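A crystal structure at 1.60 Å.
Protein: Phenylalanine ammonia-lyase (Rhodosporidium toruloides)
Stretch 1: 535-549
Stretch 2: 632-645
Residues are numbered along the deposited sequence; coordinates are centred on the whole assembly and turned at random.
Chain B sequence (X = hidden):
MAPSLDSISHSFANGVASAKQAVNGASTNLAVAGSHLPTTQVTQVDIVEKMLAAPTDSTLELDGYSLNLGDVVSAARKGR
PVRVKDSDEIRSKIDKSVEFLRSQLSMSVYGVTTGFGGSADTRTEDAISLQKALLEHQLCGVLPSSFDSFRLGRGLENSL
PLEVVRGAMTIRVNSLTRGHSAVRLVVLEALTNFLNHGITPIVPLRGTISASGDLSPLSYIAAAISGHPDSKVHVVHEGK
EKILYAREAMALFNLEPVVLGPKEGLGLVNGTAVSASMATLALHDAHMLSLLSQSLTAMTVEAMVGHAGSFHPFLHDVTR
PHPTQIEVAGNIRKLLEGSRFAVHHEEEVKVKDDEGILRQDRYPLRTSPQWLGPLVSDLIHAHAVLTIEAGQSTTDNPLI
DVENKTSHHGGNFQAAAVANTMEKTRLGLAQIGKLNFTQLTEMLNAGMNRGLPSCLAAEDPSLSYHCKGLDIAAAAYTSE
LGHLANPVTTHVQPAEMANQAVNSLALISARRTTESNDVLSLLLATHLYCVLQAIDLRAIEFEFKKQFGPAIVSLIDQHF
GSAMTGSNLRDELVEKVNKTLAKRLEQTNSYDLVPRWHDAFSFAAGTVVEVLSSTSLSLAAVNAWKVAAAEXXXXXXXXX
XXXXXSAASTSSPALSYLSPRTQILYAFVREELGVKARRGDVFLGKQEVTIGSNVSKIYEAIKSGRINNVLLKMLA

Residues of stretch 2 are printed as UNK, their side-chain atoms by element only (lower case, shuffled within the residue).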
# COMPACT_ATOMS: atom_id res chain seq x y z
N ILE B 535 19.73 19.57 24.81
CA ILE B 535 21.04 20.28 24.78
C ILE B 535 21.21 21.16 26.04
O ILE B 535 22.23 21.19 26.66
CB ILE B 535 21.18 21.10 23.50
CG1 ILE B 535 21.56 20.14 22.37
CG2 ILE B 535 22.19 22.16 23.64
CD1 ILE B 535 21.39 20.68 20.97
N ASP B 536 20.17 21.92 26.37
CA ASP B 536 20.22 22.75 27.56
C ASP B 536 20.35 21.91 28.84
O ASP B 536 21.07 22.28 29.75
CB ASP B 536 18.96 23.61 27.56
CG ASP B 536 19.07 24.79 26.64
OD1 ASP B 536 20.21 25.28 26.36
OD2 ASP B 536 18.00 25.32 26.22
N LEU B 537 19.64 20.79 28.92
CA LEU B 537 19.74 19.91 30.10
C LEU B 537 21.12 19.26 30.21
O LEU B 537 21.70 19.08 31.32
CB LEU B 537 18.64 18.86 30.10
CG LEU B 537 17.21 19.41 30.28
CD1 LEU B 537 16.16 18.28 30.09
CD2 LEU B 537 17.07 20.09 31.62
N ARG B 538 21.65 18.88 29.06
CA ARG B 538 23.01 18.37 29.06
C ARG B 538 24.03 19.41 29.51
O ARG B 538 25.00 19.14 30.23
CB ARG B 538 23.39 17.82 27.70
CG ARG B 538 24.66 16.96 27.74
CD ARG B 538 24.47 15.65 28.46
NE ARG B 538 23.81 14.64 27.63
CZ ARG B 538 23.45 13.42 28.05
NH1 ARG B 538 23.62 13.11 29.34
NH2 ARG B 538 22.94 12.56 27.22
N ALA B 539 23.82 20.65 29.07
CA ALA B 539 24.73 21.73 29.47
C ALA B 539 24.68 21.96 30.98
O ALA B 539 25.75 22.20 31.59
CB ALA B 539 24.39 22.98 28.72
N ILE B 540 23.47 21.90 31.58
CA ILE B 540 23.30 21.95 33.05
C ILE B 540 24.09 20.82 33.74
O ILE B 540 24.81 21.04 34.72
CB ILE B 540 21.80 21.89 33.44
CG1 ILE B 540 21.16 23.21 33.09
CG2 ILE B 540 21.61 21.60 34.90
CD1 ILE B 540 19.60 23.17 33.09
N GLU B 541 23.99 19.62 33.18
CA GLU B 541 24.76 18.49 33.68
C GLU B 541 26.25 18.78 33.65
O GLU B 541 26.96 18.56 34.62
CB GLU B 541 24.47 17.24 32.88
CG GLU B 541 25.33 16.05 33.22
CD GLU B 541 25.09 14.86 32.30
OE1 GLU B 541 24.02 14.77 31.66
OE2 GLU B 541 25.99 14.02 32.18
N PHE B 542 26.71 19.32 32.53
CA PHE B 542 28.13 19.68 32.41
C PHE B 542 28.56 20.76 33.40
O PHE B 542 29.63 20.65 34.02
CB PHE B 542 28.44 20.14 31.00
CG PHE B 542 28.62 19.01 30.01
CD1 PHE B 542 28.23 17.71 30.29
CD2 PHE B 542 29.19 19.27 28.78
CE1 PHE B 542 28.39 16.67 29.34
CE2 PHE B 542 29.35 18.27 27.84
CZ PHE B 542 28.96 16.97 28.12
N GLU B 543 27.74 21.80 33.57
CA GLU B 543 28.06 22.85 34.56
C GLU B 543 28.12 22.30 35.97
O GLU B 543 29.03 22.65 36.75
CB GLU B 543 27.05 24.00 34.53
CG GLU B 543 27.10 24.77 33.24
CD GLU B 543 28.41 25.47 33.04
OE1 GLU B 543 28.80 26.25 33.92
OE2 GLU B 543 29.07 25.21 32.02
N PHE B 544 27.17 21.41 36.28
CA PHE B 544 27.13 20.74 37.59
C PHE B 544 28.42 19.93 37.83
O PHE B 544 29.05 20.03 38.87
CB PHE B 544 25.93 19.80 37.63
CG PHE B 544 25.87 18.99 38.89
CD1 PHE B 544 25.30 19.48 40.03
CD2 PHE B 544 26.36 17.70 38.90
CE1 PHE B 544 25.26 18.71 41.19
CE2 PHE B 544 26.34 16.93 40.07
CZ PHE B 544 25.78 17.46 41.20
N LYS B 545 28.78 19.09 36.86
CA LYS B 545 29.96 18.24 36.97
C LYS B 545 31.25 19.07 37.19
O LYS B 545 32.15 18.65 37.92
CB LYS B 545 30.09 17.35 35.73
CG LYS B 545 29.09 16.23 35.70
CD LYS B 545 29.19 15.42 34.41
CE LYS B 545 28.21 14.23 34.46
NZ LYS B 545 28.37 13.32 33.29
N LYS B 546 31.34 20.26 36.59
CA LYS B 546 32.53 21.11 36.81
C LYS B 546 32.71 21.38 38.27
O LYS B 546 33.84 21.45 38.78
CB LYS B 546 32.39 22.48 36.15
CG LYS B 546 32.62 22.54 34.69
CD LYS B 546 32.37 23.99 34.24
CE LYS B 546 32.70 24.18 32.76
NZ LYS B 546 32.13 25.48 32.23
N GLN B 547 31.60 21.63 38.94
CA GLN B 547 31.66 21.97 40.36
C GLN B 547 31.62 20.76 41.27
O GLN B 547 32.22 20.75 42.33
CB GLN B 547 30.49 22.85 40.71
CG GLN B 547 30.72 24.27 40.28
CD GLN B 547 29.86 25.19 41.06
OE1 GLN B 547 30.08 25.44 42.27
NE2 GLN B 547 28.85 25.69 40.40
N PHE B 548 30.92 19.72 40.84
CA PHE B 548 30.75 18.60 41.73
C PHE B 548 31.95 17.66 41.82
O PHE B 548 32.23 17.11 42.90
CB PHE B 548 29.48 17.82 41.44
CG PHE B 548 29.02 17.04 42.64
CD1 PHE B 548 28.79 17.69 43.86
CD2 PHE B 548 28.87 15.70 42.57
CE1 PHE B 548 28.41 16.99 44.98
CE2 PHE B 548 28.49 14.98 43.67
CZ PHE B 548 28.25 15.61 44.89
N GLY B 549 32.68 17.49 40.71
CA GLY B 549 33.96 16.75 40.75
C GLY B 549 34.88 17.14 41.91
O GLY B 549 35.30 16.29 42.71
N UNK B 632 24.99 18.16 49.59
CA UNK B 632 25.83 19.01 48.76
C UNK B 632 25.40 18.93 47.30
O UNK B 632 25.29 19.94 46.59
c UNK B 632 27.30 18.63 48.95
o UNK B 632 28.14 19.32 48.04
N UNK B 633 25.18 17.71 46.79
CA UNK B 633 24.74 17.54 45.41
C UNK B 633 23.35 18.14 45.13
O UNK B 633 23.11 18.74 44.07
c UNK B 633 24.78 16.10 45.02
N UNK B 634 22.46 17.99 46.10
CA UNK B 634 21.13 18.54 45.98
C UNK B 634 21.20 20.09 45.90
O UNK B 634 20.62 20.72 44.99
c UNK B 634 20.02 16.54 47.05
c UNK B 634 20.26 18.08 47.17
c UNK B 634 18.92 18.85 47.19
c UNK B 634 19.55 15.85 48.28
N UNK B 635 21.94 20.70 46.82
CA UNK B 635 22.13 22.16 46.78
C UNK B 635 22.80 22.61 45.53
O UNK B 635 22.39 23.60 44.94
c UNK B 635 22.95 22.67 47.96
o UNK B 635 22.38 22.17 49.15
N UNK B 636 23.87 21.94 45.14
CA UNK B 636 24.56 22.37 43.93
C UNK B 636 23.66 22.29 42.68
O UNK B 636 23.66 23.17 41.83
c UNK B 636 26.72 21.83 42.54
c UNK B 636 27.14 23.31 42.48
c UNK B 636 27.97 20.96 42.63
c UNK B 636 25.81 21.53 43.74
N UNK B 637 22.87 21.22 42.57
CA UNK B 637 21.95 21.08 41.47
C UNK B 637 20.99 22.27 41.43
O UNK B 637 20.77 22.86 40.38
c UNK B 637 21.14 19.77 41.60
o UNK B 637 22.03 18.66 41.52
c UNK B 637 20.13 19.66 40.49
N UNK B 638 20.43 22.61 42.58
CA UNK B 638 19.47 23.70 42.62
C UNK B 638 20.14 25.01 42.17
O UNK B 638 19.56 25.81 41.42
c UNK B 638 16.25 21.15 47.09
n UNK B 638 16.25 21.76 45.91
c UNK B 638 17.95 22.66 44.33
n UNK B 638 17.03 21.56 48.08
c UNK B 638 17.10 22.91 45.56
c UNK B 638 18.85 23.83 44.01
n UNK B 638 15.42 20.14 47.28
N UNK B 639 21.40 25.20 42.60
CA UNK B 639 22.09 26.46 42.27
C UNK B 639 22.45 26.56 40.80
O UNK B 639 22.24 27.60 40.17
c UNK B 639 25.56 26.47 44.25
n UNK B 639 26.83 26.58 43.90
c UNK B 639 24.54 26.01 43.12
o UNK B 639 25.17 26.70 45.41
c UNK B 639 23.26 26.77 43.21
N UNK B 640 22.87 25.45 40.22
CA UNK B 640 23.19 25.42 38.80
C UNK B 640 21.93 25.63 37.94
O UNK B 640 21.95 26.38 36.94
c UNK B 640 23.88 24.10 38.41
c UNK B 640 24.07 23.99 36.94
c UNK B 640 25.23 24.01 39.14
N UNK B 641 20.83 25.01 38.34
CA UNK B 641 19.57 25.27 37.68
C UNK B 641 19.18 26.75 37.79
O UNK B 641 18.81 27.37 36.79
c UNK B 641 16.81 19.92 39.05
c UNK B 641 17.68 22.19 38.79
c UNK B 641 18.59 23.03 37.89
n UNK B 641 17.53 20.80 38.36
n UNK B 641 16.19 20.27 40.16
c UNK B 641 18.48 24.46 38.29
n UNK B 641 16.65 18.70 38.59
N UNK B 642 19.29 27.33 38.98
CA UNK B 642 18.89 28.74 39.13
C UNK B 642 19.76 29.65 38.28
O UNK B 642 19.25 30.60 37.67
c UNK B 642 18.91 29.19 40.58
o UNK B 642 16.51 30.78 40.14
o UNK B 642 15.51 28.86 40.34
c UNK B 642 16.48 29.59 40.53
c UNK B 642 17.66 28.99 41.27
N UNK B 643 21.05 29.34 38.20
CA UNK B 643 21.96 30.13 37.39
C UNK B 643 21.50 30.11 35.93
O UNK B 643 21.44 31.17 35.29
c UNK B 643 23.37 29.63 37.51
o UNK B 643 23.83 29.84 38.84
c UNK B 643 24.29 30.34 36.52
N UNK B 644 21.15 28.93 35.39
CA UNK B 644 20.57 28.83 34.06
C UNK B 644 19.28 29.63 33.90
O UNK B 644 19.13 30.40 32.95
c UNK B 644 20.26 27.35 33.75
c UNK B 644 19.63 27.11 32.40
c UNK B 644 18.26 26.93 32.28
c UNK B 644 17.66 26.69 31.04
c UNK B 644 18.45 26.60 29.91
c UNK B 644 19.84 26.73 30.03
c UNK B 644 20.41 26.98 31.28
N UNK B 645 18.31 29.39 34.77
CA UNK B 645 16.97 29.93 34.51
C UNK B 645 16.84 31.41 34.81
O UNK B 645 15.91 32.06 34.33
c UNK B 645 14.44 28.10 32.52
c UNK B 645 13.93 27.37 31.45
c UNK B 645 14.57 25.29 32.46
c UNK B 645 15.70 27.79 34.80
c UNK B 645 15.92 29.18 35.31
c UNK B 645 16.09 26.64 35.41
n UNK B 645 15.74 25.58 34.65
c UNK B 645 15.06 27.40 33.57
c UNK B 645 15.10 26.01 33.52
c UNK B 645 13.95 26.00 31.46

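Position 632 has one carbon and then one oxygen, and that oxygen lies 3.9 Å from CE1 of Phe 548, at the ring's edge: a serine, Ser 632. Position 633 carries a single carbon, CB, 3.5 Å from CZ of Phe 548: Ala 633. A second ring lies against its backbone, CE1 of Phe 544 being 3.6 Å from O of Ala 633.

Position 634 has four carbons, forked at the first with one arm two carbons long, and points away from stretch 1: Ile 634. Position 635, one carbon and one oxygen, touches nothing across the gap: Ser 635.

Position 636 also has four carbons, but the fork comes at the second; it points toward stretch 1 and packs against the rings of Phe 544 and Phe 548, which makes it Leu 636. Its CD2 is 3.6 Å from CD1 of Phe 548 and its CG 3.7 Å from CE1 of Phe 544. Position 637 forks at once into an oxygen and a carbon, the oxygen packing 3.2 Å from CE1 of Phe 544: Thr 637. OG1 of Thr 637 donates a hydrogen bond of 2.8 Å to O of Ala 633, so the hydroxyl is satisfied within its own helix.

Position 638 runs three carbons, a nitrogen, then a carbon with two more nitrogens, out of reach of stretch 1: Arg 638. At 639, three carbons end in one oxygen and one nitrogen, and this end approaches Gln 547 without a hydrogen bond: Gln 639.

At 640 one carbon bears two others and sits as a knob in the hole formed by Ile 540, Glu 543, Phe 544 and Gln 547: Val 640. Its CG1 is 3.8 Å from CB of Glu 543. Position 641 has three carbons, a nitrogen, then a carbon with two more nitrogens, and its aliphatic stem brushes Ile 540: Arg 641. Position 642, three carbons ending in two oxygens, is Glu 642, and 643, a carbon bearing an oxygen and a carbon, is Thr 643; neither makes contact.

Position 644 is one carbon and a six-carbon ring. CD1 of Ile 540 sits over one face, 4.2 Å from the ring centroid, while CG of Asp 536 meets the edge: Phe 644. Position 645 has fused rings holding eight carbons and one nitrogen, beyond close contact: Trp 645.

The helices run at 131°, their axes approaching to 9.6 Å. No hydrogen bond crosses; shape does the work. Two aromatic rings lie against Ala 633, Val 640 fills a socket, and Phe 644 offers a face to Ile 540.

Stretch 2 632-645: SAISLTRQVRETFW
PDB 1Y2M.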